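Local coordinates for protein ORF10 (Moritella marina, PDB 6RIW) that carries the ketosynthase and chain length factor domains of a polyunsaturated fatty acid synthase and probably condenses acyl chains held on acyl carrier protein, at residues V580-E585 / N643-R648; N667-C672 / I690-L695; N701-Q706 / D951-Q956. One frame throughout, in Å; residues are numbered along the deposited sequence.

All three contacts involve the second, ketosynthase-like half of the chain, the chain length factor, and they follow one another along the chain. Interactions 1 and 2, with centres about 10 Å apart, share one sheet: strands 576-581 and 687-694 run parallel as neighbours, and Ala-581 N lies 2.8 Å from Ala-691 O. Helix 642-653 packs on one face of this sheet and helix 668-682 on the other, in keeping with the layered thiolase fold. Interaction 3 is peripheral, its centre about 23 Å from that of interaction 2. Helix 699-706, next in order after strand 687-694, receives the late loop 951-956 there, holding the late part of this construct against the domain.

Interaction 1: V580-E585 / N643-R648; sequences VAMGME and NIMASR
Val-580 sits as a two-pronged bump against helix 642-653, each methyl finding a different neighbour. CG2 rests on the methyl of Ala-646, 3.7 Å from its CB, where the small alanine lets the strand come close; the CA atoms of Val-580 and Ala-646 are 6.3 Å apart. CG1, anti to the backbone N (chi1 179°), turns instead to Met-645, 4.1 Å from its SD, and the two side chains cross at a slant. Met-645 thus lies with its thioether over the valine and its terminal methyl reaching further along, into the bend of Met-582. That second methionine is bent at chi2 (79°) and chi3 (83°), which curls its chain into a hook, and the methyls meet at 3.9 Å, Met-582 CE to Met-645 CE, with Met-582 CG flanking the same methyl. An alanine in place of Val-580 would probably open a gap beneath Ala-646 and Met-645 and let the thioether turn more freely. Met-557 of helix 552-567 packs on both Val-580 and Met-645, while Thr-661 of strand 659-663 touches Val-580 and Met-582. Two polar side chains of the helix reach the ketosynthase half: Ser-647 OG bonds Gly-441 O, and Asn-643 ND2 bonds Phe-440 O. The four touching side chains are all buried and apolar, which implies that strand and helix are held here by dispersion and exclusion of water, with shape setting the fit.

Interaction 2: N667-C672 / I690-L695; sequences NSVYRC and IAAVDL
Ile-690 of strand 687-694 reaches toward Cys-672 on helix 668-682, and its branches divide the work. From CB, the short branch CG2 is trans to the backbone N and meets Cys-672 CB at 3.6 Å. The longer branch leaves through CG1, placed anti to the carbonyl carbon (chi1 -56°), and runs straight on (chi2 178°) to CD1, which settles beside the backbone carbonyl of Cys-672, 3.8 Å from its O and 3.9 Å from its C. The isoleucine therefore straddles the cysteine, one methyl on its side chain and the other at its main chain. Two residues along the strand and one turn back on the helix the same theme recurs on a smaller scale: Val-669 CG2 touches Ala-692 CB at 3.6 Å, and the alanine admits the branched side chain close to the sheet. All four residues are buried. Met-843 of helix 841-854 packs on both Val-669 and Ile-690. Strand 687-694 lies between parallel strand 576-581 and antiparallel strand 741-752; helix 668-682, which leads from strand 659-663 to strand 687-694, crosses over the intervening strand 576-581, where Ala-581 touches Val-669 and Cys-672.

Interaction 3: N701-Q706 / D951-Q956; sequences NITLRQ and DNLKPQ
Apolar contact comes first: Thr-703 turns its methyl to Leu-953, CG2 to CD2 at 3.9 Å, the two side chains slanting past each other. The threonine owes this to its torsion, chi1 -62°, which sets CG2 anti to the backbone N and sends OG1 the other way, to Ile-699 O one turn earlier. Around the pair, Leu-136 of helix 129-148, in the ketosynthase half, and Leu-519 of helix 513-519 each touch both Thr-703 and Leu-953. A mixed contact follows at Gln-706, where Pro-955 lies alongside and points the same way: its CB is 3.7 Å from Gln-706 O and its CG 3.8 Å from Gln-706 NE2. The amide is thus flanked by the proline ring while its NE2 donates to Leu-519 O. Water-mediated bonds supply the polar link between the segments. One water donates to Thr-703 O and to Leu-953 O, 2.9 Å from each, and accepts from Gln-706 NE2 at 3.2 Å, so it joins two backbone carbonyls that could not bond each other directly. Within the helix, Arg-705 NE donates to Asn-701 OD1, 3.0 Å away and nearly straight at 165°, the oxygen lying close to the guanidinium plane. Taken together, this is a loop late in the construct laid against the short helix 699-706, a water-bridged helix-to-loop junction at the edge of the chain length factor, placed where its thiolase fold meets the ketosynthase half.

Interaction 1: V580-E585 / N643-R648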
ATOM      1  N   VAL A 580      -6.678   4.497   5.217  1.00 10.88           N
ATOM      2  CA  VAL A 580      -7.254   3.170   5.005  1.00 10.08           C
ATOM      3  C   VAL A 580      -6.210   2.124   5.394  1.00 11.15           C
ATOM      4  O   VAL A 580      -5.185   1.977   4.721  1.00 10.61           O
ATOM      5  CB  VAL A 580      -7.720   2.975   3.558  1.00 13.18           C
ATOM      6  CG1 VAL A 580      -8.296   1.570   3.370  1.00 12.31           C
ATOM      7  CG2 VAL A 580      -8.769   4.044   3.190  1.00 15.87           C
ATOM      8  N   ALA A 581      -6.490   1.381   6.460  1.00  9.89           N
ATOM      9  CA  ALA A 581      -5.672   0.244   6.855  1.00  9.88           C
ATOM     10  C   ALA A 581      -5.981  -0.942   5.953  1.00 12.74           C
ATOM     11  O   ALA A 581      -7.138  -1.347   5.828  1.00 11.10           O
ATOM     12  CB  ALA A 581      -5.940  -0.113   8.318  1.00 10.73           C
ATOM     13  N   MET A 582      -4.960  -1.485   5.301  1.00 12.58           N
ATOM     14  CA  MET A 582      -5.211  -2.558   4.350  1.00 12.76           C
ATOM     15  C   MET A 582      -3.886  -3.227   4.033  1.00 13.10           C
ATOM     16  O   MET A 582      -2.817  -2.734   4.397  1.00 12.82           O
ATOM     17  CB  MET A 582      -5.885  -2.021   3.077  1.00 13.82           C
ATOM     18  CG  MET A 582      -5.123  -0.835   2.433  1.00 12.94           C
ATOM     19  SD  MET A 582      -3.671  -1.338   1.442  1.00 19.72           S
ATOM     20  CE  MET A 582      -4.497  -1.769  -0.124  1.00 16.25           C
ATOM     21  N   GLY A 583      -3.980  -4.396   3.403  1.00 13.63           N
ATOM     22  CA  GLY A 583      -2.888  -4.984   2.662  1.00 16.79           C
ATOM     23  C   GLY A 583      -3.385  -5.258   1.250  1.00 17.87           C
ATOM     24  O   GLY A 583      -4.536  -4.957   0.912  1.00 16.02           O
ATOM     25  N   MET A 584      -2.512  -5.824   0.423  1.00 16.93           N
ATOM     26  CA  MET A 584      -2.932  -5.983  -0.971  1.00 16.55           C
ATOM     27  C   MET A 584      -4.097  -6.965  -1.069  1.00 13.20           C
ATOM     28  O   MET A 584      -4.226  -7.904  -0.272  1.00 16.38           O
ATOM     29  CB  MET A 584      -1.761  -6.415  -1.874  1.00 18.84           C
ATOM     30  CG  MET A 584      -1.200  -7.802  -1.671  1.00 22.45           C
ATOM     31  SD  MET A 584      -0.333  -8.422  -3.185  1.00 33.79           S
ATOM     32  CE  MET A 584      -1.644  -8.463  -4.328  1.00 11.87           C
ATOM     33  N   GLU A 585      -4.992  -6.692  -2.008  1.00 14.41           N
ATOM     34  CA  GLU A 585      -6.010  -7.660  -2.393  1.00 13.88           C
ATOM     35  C   GLU A 585      -5.301  -8.796  -3.111  1.00 13.93           C
ATOM     36  O   GLU A 585      -4.845  -8.626  -4.244  1.00 12.57           O
ATOM     37  CB  GLU A 585      -7.043  -6.995  -3.299  1.00 15.26           C
ATOM     38  CG  GLU A 585      -8.111  -7.951  -3.848  1.00 16.11           C
ATOM     39  CD  GLU A 585      -8.757  -8.792  -2.750  1.00 24.51           C
ATOM     40  OE1 GLU A 585      -9.689  -8.278  -2.075  1.00 19.16           O
ATOM     41  OE2 GLU A 585      -8.345  -9.971  -2.573  1.00 21.21           O
ATOM     42  N   ASN A 643      -4.595   3.197  -2.995  1.00 16.75           N
ATOM     43  CA  ASN A 643      -4.856   4.517  -2.431  1.00 16.75           C
ATOM     44  C   ASN A 643      -6.102   5.155  -3.026  1.00 16.89           C
ATOM     45  O   ASN A 643      -6.651   6.095  -2.436  1.00 18.86           O
ATOM     46  CB  ASN A 643      -3.658   5.453  -2.621  1.00 19.20           C
ATOM     47  CG  ASN A 643      -3.480   5.882  -4.068  1.00 21.24           C
ATOM     48  OD1 ASN A 643      -3.099   5.074  -4.911  1.00 22.71           O
ATOM     49  ND2 ASN A 643      -3.752   7.162  -4.363  1.00 18.28           N
ATOM     50  N   ILE A 644      -6.579   4.655  -4.159  1.00 16.36           N
ATOM     51  CA  ILE A 644      -7.699   5.330  -4.799  1.00 16.40           C
ATOM     52  C   ILE A 644      -8.968   5.119  -3.992  1.00 16.73           C
ATOM     53  O   ILE A 644      -9.867   5.964  -4.019  1.00 16.34           O
ATOM     54  CB  ILE A 644      -7.838   4.875  -6.265  1.00 18.67           C
ATOM     55  CG1 ILE A 644      -6.585   5.310  -7.041  1.00 19.45           C
ATOM     56  CG2 ILE A 644      -9.101   5.479  -6.905  1.00 19.36           C
ATOM     57  CD1 ILE A 644      -6.653   5.119  -8.578  1.00 23.52           C
ATOM     58  N   MET A 645      -9.062   4.029  -3.225  1.00 15.73           N
ATOM     59  CA  MET A 645     -10.280   3.871  -2.434  1.00 18.61           C
ATOM     60  C   MET A 645     -10.400   4.961  -1.366  1.00 16.11           C
ATOM     61  O   MET A 645     -11.515   5.433  -1.095  1.00 18.16           O
ATOM     62  CB  MET A 645     -10.363   2.454  -1.848  1.00 21.02           C
ATOM     63  CG  MET A 645      -9.470   2.129  -0.679  1.00 18.10           C
ATOM     64  SD  MET A 645      -9.779   0.388  -0.209  1.00 20.40           S
ATOM     65  CE  MET A 645      -8.127  -0.255  -0.401  1.00 20.48           C
ATOM     66  N   ALA A 646      -9.275   5.424  -0.800  1.00 14.34           N
ATOM     67  CA  ALA A 646      -9.338   6.570   0.110  1.00 17.49           C
ATOM     68  C   ALA A 646      -9.736   7.838  -0.643  1.00 18.22           C
ATOM     69  O   ALA A 646     -10.576   8.617  -0.169  1.00 17.50           O
ATOM     70  CB  ALA A 646      -7.989   6.775   0.815  1.00 15.53           C
ATOM     71  N   SER A 647      -9.151   8.045  -1.825  1.00 14.82           N
ATOM     72  CA  SER A 647      -9.490   9.198  -2.670  1.00 20.35           C
ATOM     73  C   SER A 647     -10.960   9.239  -3.044  1.00 19.02           C
ATOM     74  O   SER A 647     -11.523  10.329  -3.198  1.00 19.37           O
ATOM     75  CB  SER A 647      -8.674   9.158  -3.964  1.00 19.04           C
ATOM     76  OG  SER A 647      -7.321   9.417  -3.674  1.00 22.48           O
ATOM     77  N   ARG A 648     -11.590   8.082  -3.234  1.00 14.68           N
ATOM     78  CA  ARG A 648     -12.986   8.091  -3.666  1.00 19.25           C
ATOM     79  C   ARG A 648     -13.892   8.670  -2.588  1.00 20.58           C
ATOM     80  O   ARG A 648     -14.897   9.331  -2.904  1.00 19.24           O
ATOM     81  CB  ARG A 648     -13.450   6.679  -4.027  1.00 19.32           C
ATOM     82  CG  ARG A 648     -12.906   6.162  -5.355  1.00 20.50           C
ATOM     83  CD  ARG A 648     -13.489   4.788  -5.655  1.00 22.13           C
ATOM     84  NE  ARG A 648     -12.533   3.938  -6.353  1.00 23.60           N
ATOM     85  CZ  ARG A 648     -12.342   3.954  -7.671  1.00 23.93           C
ATOM     86  NH1 ARG A 648     -13.055   4.779  -8.442  1.00 23.60           N
ATOM     87  NH2 ARG A 648     -11.438   3.147  -8.217  1.00 21.80           N
TER

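Interaction 2: N667-C672 / I690-L695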
ATOM      1  N   ASN A 667      -1.120  -5.060  12.503  1.00 10.89           N
ATOM      2  CA  ASN A 667      -1.119  -3.797  13.236  1.00 12.60           C
ATOM      3  C   ASN A 667      -1.435  -2.582  12.357  1.00 11.36           C
ATOM      4  O   ASN A 667      -1.248  -1.441  12.798  1.00 10.99           O
ATOM      5  CB  ASN A 667       0.220  -3.621  13.961  1.00 14.49           C
ATOM      6  CG  ASN A 667       0.282  -4.448  15.250  1.00 16.79           C
ATOM      7  OD1 ASN A 667      -0.714  -4.578  15.960  1.00 18.08           O
ATOM      8  ND2 ASN A 667       1.427  -5.061  15.513  1.00 21.29           N
ATOM      9  N   SER A 668      -1.953  -2.789  11.147  1.00 10.23           N
ATOM     10  CA  SER A 668      -2.254  -1.659  10.268  1.00 10.87           C
ATOM     11  C   SER A 668      -3.158  -0.619  10.941  1.00 10.19           C
ATOM     12  O   SER A 668      -2.889   0.586  10.880  1.00 11.50           O
ATOM     13  CB  SER A 668      -2.925  -2.164   8.989  1.00  9.41           C
ATOM     14  OG  SER A 668      -2.045  -2.957   8.202  1.00  9.30           O
ATOM     15  N   VAL A 669      -4.257  -1.064  11.555  1.00 11.32           N
ATOM     16  CA  VAL A 669      -5.205  -0.117  12.144  1.00  9.18           C
ATOM     17  C   VAL A 669      -4.584   0.622  13.324  1.00 11.29           C
ATOM     18  O   VAL A 669      -4.805   1.827  13.500  1.00 10.79           O
ATOM     19  CB  VAL A 669      -6.503  -0.834  12.559  1.00 10.32           C
ATOM     20  CG1 VAL A 669      -7.388   0.116  13.421  1.00 11.94           C
ATOM     21  CG2 VAL A 669      -7.288  -1.292  11.325  1.00  9.89           C
ATOM     22  N   TYR A 670      -3.808  -0.074  14.160  1.00 11.11           N
ATOM     23  CA  TYR A 670      -3.201   0.608  15.302  1.00 10.69           C
ATOM     24  C   TYR A 670      -2.141   1.619  14.861  1.00 12.03           C
ATOM     25  O   TYR A 670      -2.007   2.677  15.484  1.00 12.74           O
ATOM     26  CB  TYR A 670      -2.631  -0.438  16.282  1.00 12.20           C
ATOM     27  CG  TYR A 670      -3.672  -1.445  16.763  1.00 11.34           C
ATOM     28  CD1 TYR A 670      -4.993  -1.069  16.954  1.00 13.95           C
ATOM     29  CD2 TYR A 670      -3.335  -2.776  17.003  1.00 13.56           C
ATOM     30  CE1 TYR A 670      -5.962  -1.986  17.386  1.00 12.01           C
ATOM     31  CE2 TYR A 670      -4.302  -3.702  17.438  1.00 16.86           C
ATOM     32  CZ  TYR A 670      -5.600  -3.295  17.630  1.00 14.49           C
ATOM     33  OH  TYR A 670      -6.545  -4.216  18.059  1.00 15.53           O
ATOM     34  N   ARG A 671      -1.403   1.346  13.778  1.00 10.90           N
ATOM     35  CA  ARG A 671      -0.531   2.390  13.240  1.00 10.26           C
ATOM     36  C   ARG A 671      -1.330   3.586  12.712  1.00 11.15           C
ATOM     37  O   ARG A 671      -0.844   4.723  12.778  1.00 12.04           O
ATOM     38  CB  ARG A 671       0.383   1.837  12.143  1.00 12.70           C
ATOM     39  CG  ARG A 671       1.438   0.824  12.642  1.00 12.97           C
ATOM     40  CD  ARG A 671       2.543   1.464  13.510  1.00 17.36           C
ATOM     41  NE  ARG A 671       3.544   0.467  13.915  1.00 17.24           N
ATOM     42  CZ  ARG A 671       4.500   0.686  14.823  1.00 21.73           C
ATOM     43  NH1 ARG A 671       5.367  -0.282  15.120  1.00 18.20           N
ATOM     44  NH2 ARG A 671       4.598   1.873  15.429  1.00 18.59           N
ATOM     45  N   CYS A 672      -2.533   3.361  12.170  1.00 12.03           N
ATOM     46  CA  CYS A 672      -3.386   4.484  11.760  1.00 11.59           C
ATOM     47  C   CYS A 672      -3.821   5.316  12.953  1.00 11.48           C
ATOM     48  O   CYS A 672      -3.927   6.549  12.860  1.00 12.38           O
ATOM     49  CB  CYS A 672      -4.635   3.977  11.029  1.00 10.61           C
ATOM     50  SG  CYS A 672      -4.332   3.357   9.359  1.00 13.57           S
ATOM     51  N   ILE A 690     -10.726   6.649   9.866  1.00 12.25           N
ATOM     52  CA  ILE A 690      -9.859   5.473   9.762  1.00 10.35           C
ATOM     53  C   ILE A 690     -10.730   4.321   9.292  1.00 11.23           C
ATOM     54  O   ILE A 690     -11.612   3.873  10.024  1.00 10.59           O
ATOM     55  CB  ILE A 690      -9.165   5.121  11.079  1.00 10.91           C
ATOM     56  CG1 ILE A 690      -8.372   6.334  11.591  1.00 10.17           C
ATOM     57  CG2 ILE A 690      -8.237   3.895  10.830  1.00 12.62           C
ATOM     58  CD1 ILE A 690      -7.678   6.089  12.932  1.00 11.82           C
ATOM     59  N   ALA A 691     -10.509   3.865   8.065  1.00  9.65           N
ATOM     60  CA  ALA A 691     -11.247   2.724   7.542  1.00 10.06           C
ATOM     61  C   ALA A 691     -10.297   1.542   7.420  1.00  9.76           C
ATOM     62  O   ALA A 691      -9.064   1.683   7.426  1.00 13.57           O
ATOM     63  CB  ALA A 691     -11.897   3.048   6.187  1.00 13.32           C
ATOM     64  N   ALA A 692     -10.870   0.357   7.354  1.00  9.65           N
ATOM     65  CA  ALA A 692     -10.038  -0.834   7.286  1.00  8.93           C
ATOM     66  C   ALA A 692     -10.786  -1.853   6.458  1.00 12.74           C
ATOM     67  O   ALA A 692     -12.000  -1.972   6.593  1.00 10.56           O
ATOM     68  CB  ALA A 692      -9.752  -1.410   8.674  1.00 11.10           C
ATOM     69  N   VAL A 693     -10.069  -2.614   5.636  1.00 10.36           N
ATOM     70  CA  VAL A 693     -10.730  -3.643   4.841  1.00  9.05           C
ATOM     71  C   VAL A 693      -9.746  -4.774   4.600  1.00 10.78           C
ATOM     72  O   VAL A 693      -8.566  -4.544   4.301  1.00 10.84           O
ATOM     73  CB  VAL A 693     -11.283  -3.085   3.512  1.00 10.71           C
ATOM     74  CG1 VAL A 693     -10.192  -2.393   2.696  1.00 12.01           C
ATOM     75  CG2 VAL A 693     -11.950  -4.189   2.689  1.00 11.52           C
ATOM     76  N   ASP A 694     -10.228  -5.997   4.762  1.00 11.76           N
ATOM     77  CA  ASP A 694      -9.482  -7.167   4.310  1.00 13.42           C
ATOM     78  C   ASP A 694     -10.517  -8.208   3.924  1.00 12.01           C
ATOM     79  O   ASP A 694     -11.241  -8.735   4.780  1.00 12.27           O
ATOM     80  CB  ASP A 694      -8.532  -7.701   5.386  1.00 12.22           C
ATOM     81  CG  ASP A 694      -7.441  -8.598   4.798  1.00 15.17           C
ATOM     82  OD1 ASP A 694      -7.642  -9.091   3.652  1.00 16.18           O
ATOM     83  OD2 ASP A 694      -6.390  -8.794   5.453  1.00 13.65           O
ATOM     84  N   LEU A 695     -10.596  -8.509   2.642  1.00 10.89           N
ATOM     85  CA  LEU A 695     -11.475  -9.599   2.222  1.00 11.66           C
ATOM     86  C   LEU A 695     -10.693 -10.910   2.338  1.00 12.39           C
ATOM     87  O   LEU A 695     -10.376 -11.596   1.365  1.00 14.70           O
ATOM     88  CB  LEU A 695     -12.033  -9.313   0.833  1.00 15.97           C
ATOM     89  CG  LEU A 695     -12.768  -7.953   0.857  1.00 17.20           C
ATOM     90  CD1 LEU A 695     -13.496  -7.671  -0.453  1.00 16.61           C
ATOM     91  CD2 LEU A 695     -13.761  -7.871   2.028  1.00 14.37           C
TER

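Interaction 3: N701-Q706 / D951-Q956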
ATOM      1  N   ASN A 701      -5.917 -15.834   0.454  1.00 10.74           N
ATOM      2  CA  ASN A 701      -5.558 -15.590   1.846  1.00 11.97           C
ATOM      3  C   ASN A 701      -5.529 -16.871   2.657  1.00 10.20           C
ATOM      4  O   ASN A 701      -4.668 -17.028   3.523  1.00 11.60           O
ATOM      5  CB  ASN A 701      -6.487 -14.593   2.525  1.00 10.79           C
ATOM      6  CG  ASN A 701      -5.963 -14.208   3.900  1.00 12.46           C
ATOM      7  OD1 ASN A 701      -4.868 -13.642   4.007  1.00 13.20           O
ATOM      8  ND2 ASN A 701      -6.702 -14.545   4.951  1.00 14.02           N
ATOM      9  N   ILE A 702      -6.456 -17.800   2.417  1.00 10.61           N
ATOM     10  CA  ILE A 702      -6.400 -19.051   3.169  1.00 10.97           C
ATOM     11  C   ILE A 702      -5.089 -19.786   2.865  1.00 12.41           C
ATOM     12  O   ILE A 702      -4.391 -20.269   3.776  1.00 11.20           O
ATOM     13  CB  ILE A 702      -7.637 -19.929   2.878  1.00 10.82           C
ATOM     14  CG1 ILE A 702      -8.780 -19.652   3.861  1.00 13.31           C
ATOM     15  CG2 ILE A 702      -7.281 -21.420   3.142  1.00 14.17           C
ATOM     16  CD1 ILE A 702      -9.253 -18.219   3.913  1.00 11.44           C
ATOM     17  N   THR A 703      -4.725 -19.848   1.585  1.00 10.15           N
ATOM     18  CA  THR A 703      -3.442 -20.411   1.154  1.00 10.53           C
ATOM     19  C   THR A 703      -2.260 -19.750   1.860  1.00 10.98           C
ATOM     20  O   THR A 703      -1.373 -20.431   2.392  1.00 11.48           O
ATOM     21  CB  THR A 703      -3.296 -20.223  -0.363  1.00  9.66           C
ATOM     22  OG1 THR A 703      -4.340 -20.927  -1.032  1.00 12.02           O
ATOM     23  CG2 THR A 703      -1.946 -20.750  -0.854  1.00 12.18           C
ATOM     24  N   LEU A 704      -2.231 -18.421   1.865  1.00 10.46           N
ATOM     25  CA  LEU A 704      -1.130 -17.696   2.493  1.00 11.29           C
ATOM     26  C   LEU A 704      -1.043 -17.983   3.990  1.00 11.34           C
ATOM     27  O   LEU A 704       0.039 -18.280   4.518  1.00 10.93           O
ATOM     28  CB  LEU A 704      -1.304 -16.188   2.245  1.00 10.34           C
ATOM     29  CG  LEU A 704      -0.323 -15.287   3.008  1.00 12.03           C
ATOM     30  CD1 LEU A 704       1.129 -15.658   2.641  1.00 11.57           C
ATOM     31  CD2 LEU A 704      -0.598 -13.812   2.727  1.00 14.79           C
ATOM     32  N   ARG A 705      -2.163 -17.838   4.712  1.00  8.97           N
ATOM     33  CA  ARG A 705      -2.069 -17.900   6.163  1.00  9.15           C
ATOM     34  C   ARG A 705      -1.840 -19.310   6.653  1.00  9.45           C
ATOM     35  O   ARG A 705      -1.247 -19.480   7.723  1.00 10.47           O
ATOM     36  CB  ARG A 705      -3.328 -17.302   6.809  1.00  8.99           C
ATOM     37  CG  ARG A 705      -3.620 -15.861   6.306  1.00 10.16           C
ATOM     38  CD  ARG A 705      -2.484 -14.889   6.632  1.00 12.79           C
ATOM     39  NE  ARG A 705      -2.748 -13.559   6.060  1.00 11.59           N
ATOM     40  CZ  ARG A 705      -2.008 -12.474   6.282  1.00 13.38           C
ATOM     41  NH1 ARG A 705      -0.942 -12.521   7.091  1.00 12.04           N
ATOM     42  NH2 ARG A 705      -2.343 -11.327   5.690  1.00 11.95           N
ATOM     43  N   GLN A 706      -2.225 -20.320   5.869  1.00  9.42           N
ATOM     44  CA  GLN A 706      -1.858 -21.694   6.220  1.00 10.67           C
ATOM     45  C   GLN A 706      -0.351 -21.881   6.341  1.00 13.32           C
ATOM     46  O   GLN A 706       0.094 -22.803   7.034  1.00 12.53           O
ATOM     47  CB  GLN A 706      -2.392 -22.678   5.173  1.00 11.88           C
ATOM     48  CG  GLN A 706      -3.826 -23.111   5.416  1.00 15.27           C
ATOM     49  CD  GLN A 706      -4.091 -24.461   4.792  1.00 21.53           C
ATOM     50  OE1 GLN A 706      -4.586 -25.359   5.460  1.00 19.68           O
ATOM     51  NE2 GLN A 706      -3.714 -24.629   3.504  1.00 21.27           N
ATOM     52  N   ASP A 951       4.045 -27.034  -5.786  1.00 13.64           N
ATOM     53  CA  ASP A 951       4.882 -27.109  -4.582  1.00 17.61           C
ATOM     54  C   ASP A 951       4.707 -25.900  -3.668  1.00 16.45           C
ATOM     55  O   ASP A 951       4.757 -26.036  -2.441  1.00 16.25           O
ATOM     56  CB  ASP A 951       6.371 -27.213  -4.954  1.00 24.77           C
ATOM     57  CG  ASP A 951       6.651 -28.261  -6.007  1.00 37.92           C
ATOM     58  OD1 ASP A 951       6.321 -28.016  -7.191  1.00 36.67           O
ATOM     59  OD2 ASP A 951       7.214 -29.326  -5.646  1.00 42.19           O
ATOM     60  N   ASN A 952       4.563 -24.698  -4.242  1.00 15.69           N
ATOM     61  CA  ASN A 952       4.497 -23.497  -3.414  1.00 14.27           C
ATOM     62  C   ASN A 952       3.205 -23.392  -2.606  1.00 15.47           C
ATOM     63  O   ASN A 952       3.143 -22.576  -1.678  1.00 15.32           O
ATOM     64  CB  ASN A 952       4.643 -22.253  -4.294  1.00 12.01           C
ATOM     65  CG  ASN A 952       6.087 -21.941  -4.612  1.00 15.90           C
ATOM     66  OD1 ASN A 952       6.974 -22.204  -3.810  1.00 18.28           O
ATOM     67  ND2 ASN A 952       6.329 -21.379  -5.783  1.00 15.83           N
ATOM     68  N   LEU A 953       2.183 -24.183  -2.940  1.00 14.21           N
ATOM     69  CA  LEU A 953       0.925 -24.158  -2.203  1.00 14.13           C
ATOM     70  C   LEU A 953       0.972 -24.972  -0.916  1.00 14.27           C
ATOM     71  O   LEU A 953       0.174 -24.722  -0.006  1.00 15.08           O
ATOM     72  CB  LEU A 953      -0.205 -24.696  -3.087  1.00 13.92           C
ATOM     73  CG  LEU A 953      -0.489 -23.991  -4.404  1.00 16.63           C
ATOM     74  CD1 LEU A 953      -1.689 -24.658  -5.136  1.00 14.91           C
ATOM     75  CD2 LEU A 953      -0.744 -22.513  -4.169  1.00 17.45           C
ATOM     76  N   LYS A 954       1.853 -25.962  -0.831  1.00 13.87           N
ATOM     77  CA  LYS A 954       1.917 -26.777   0.368  1.00 15.86           C
ATOM     78  C   LYS A 954       2.237 -25.893   1.573  1.00 13.49           C
ATOM     79  O   LYS A 954       3.192 -25.099   1.513  1.00 14.01           O
ATOM     80  CB  LYS A 954       2.993 -27.844   0.193  1.00 17.33           C
ATOM     81  CG  LYS A 954       3.254 -28.661   1.448  1.00 24.80           C
ATOM     82  CD  LYS A 954       4.380 -29.675   1.189  1.00 30.43           C
ATOM     83  CE  LYS A 954       4.381 -30.802   2.217  1.00 30.37           C
ATOM     84  NZ  LYS A 954       5.238 -30.469   3.378  1.00 34.22           N
ATOM     85  N   PRO A 955       1.476 -25.990   2.671  1.00 13.99           N
ATOM     86  CA  PRO A 955       1.782 -25.190   3.873  1.00 14.02           C
ATOM     87  C   PRO A 955       3.250 -25.262   4.280  1.00 14.97           C
ATOM     88  O   PRO A 955       3.794 -26.348   4.534  1.00 13.33           O
ATOM     89  CB  PRO A 955       0.860 -25.794   4.940  1.00 15.52           C
ATOM     90  CG  PRO A 955      -0.338 -26.320   4.144  1.00 16.80           C
ATOM     91  CD  PRO A 955       0.251 -26.801   2.824  1.00 18.01           C
ATOM     92  N   GLN A 956       3.907 -24.098   4.320  1.00 14.07           N
ATOM     93  CA  GLN A 956       5.366 -24.040   4.417  1.00 14.10           C
ATOM     94  C   GLN A 956       5.907 -24.196   5.834  1.00 12.84           C
ATOM     95  O   GLN A 956       7.119 -24.386   5.989  1.00 15.27           O
ATOM     96  CB  GLN A 956       5.880 -22.725   3.811  1.00 16.95           C
ATOM     97  CG  GLN A 956       5.717 -22.712   2.302  1.00 16.50           C
ATOM     98  CD  GLN A 956       6.194 -21.416   1.660  1.00 15.19           C
ATOM     99  OE1 GLN A 956       6.923 -20.637   2.262  1.00 16.78           O
ATOM    100  NE2 GLN A 956       5.794 -21.199   0.412  1.00 14.28           N
TER
HETATM  101  O   HOH W   1      -1.207 -23.265   2.082  1.00 15.15           O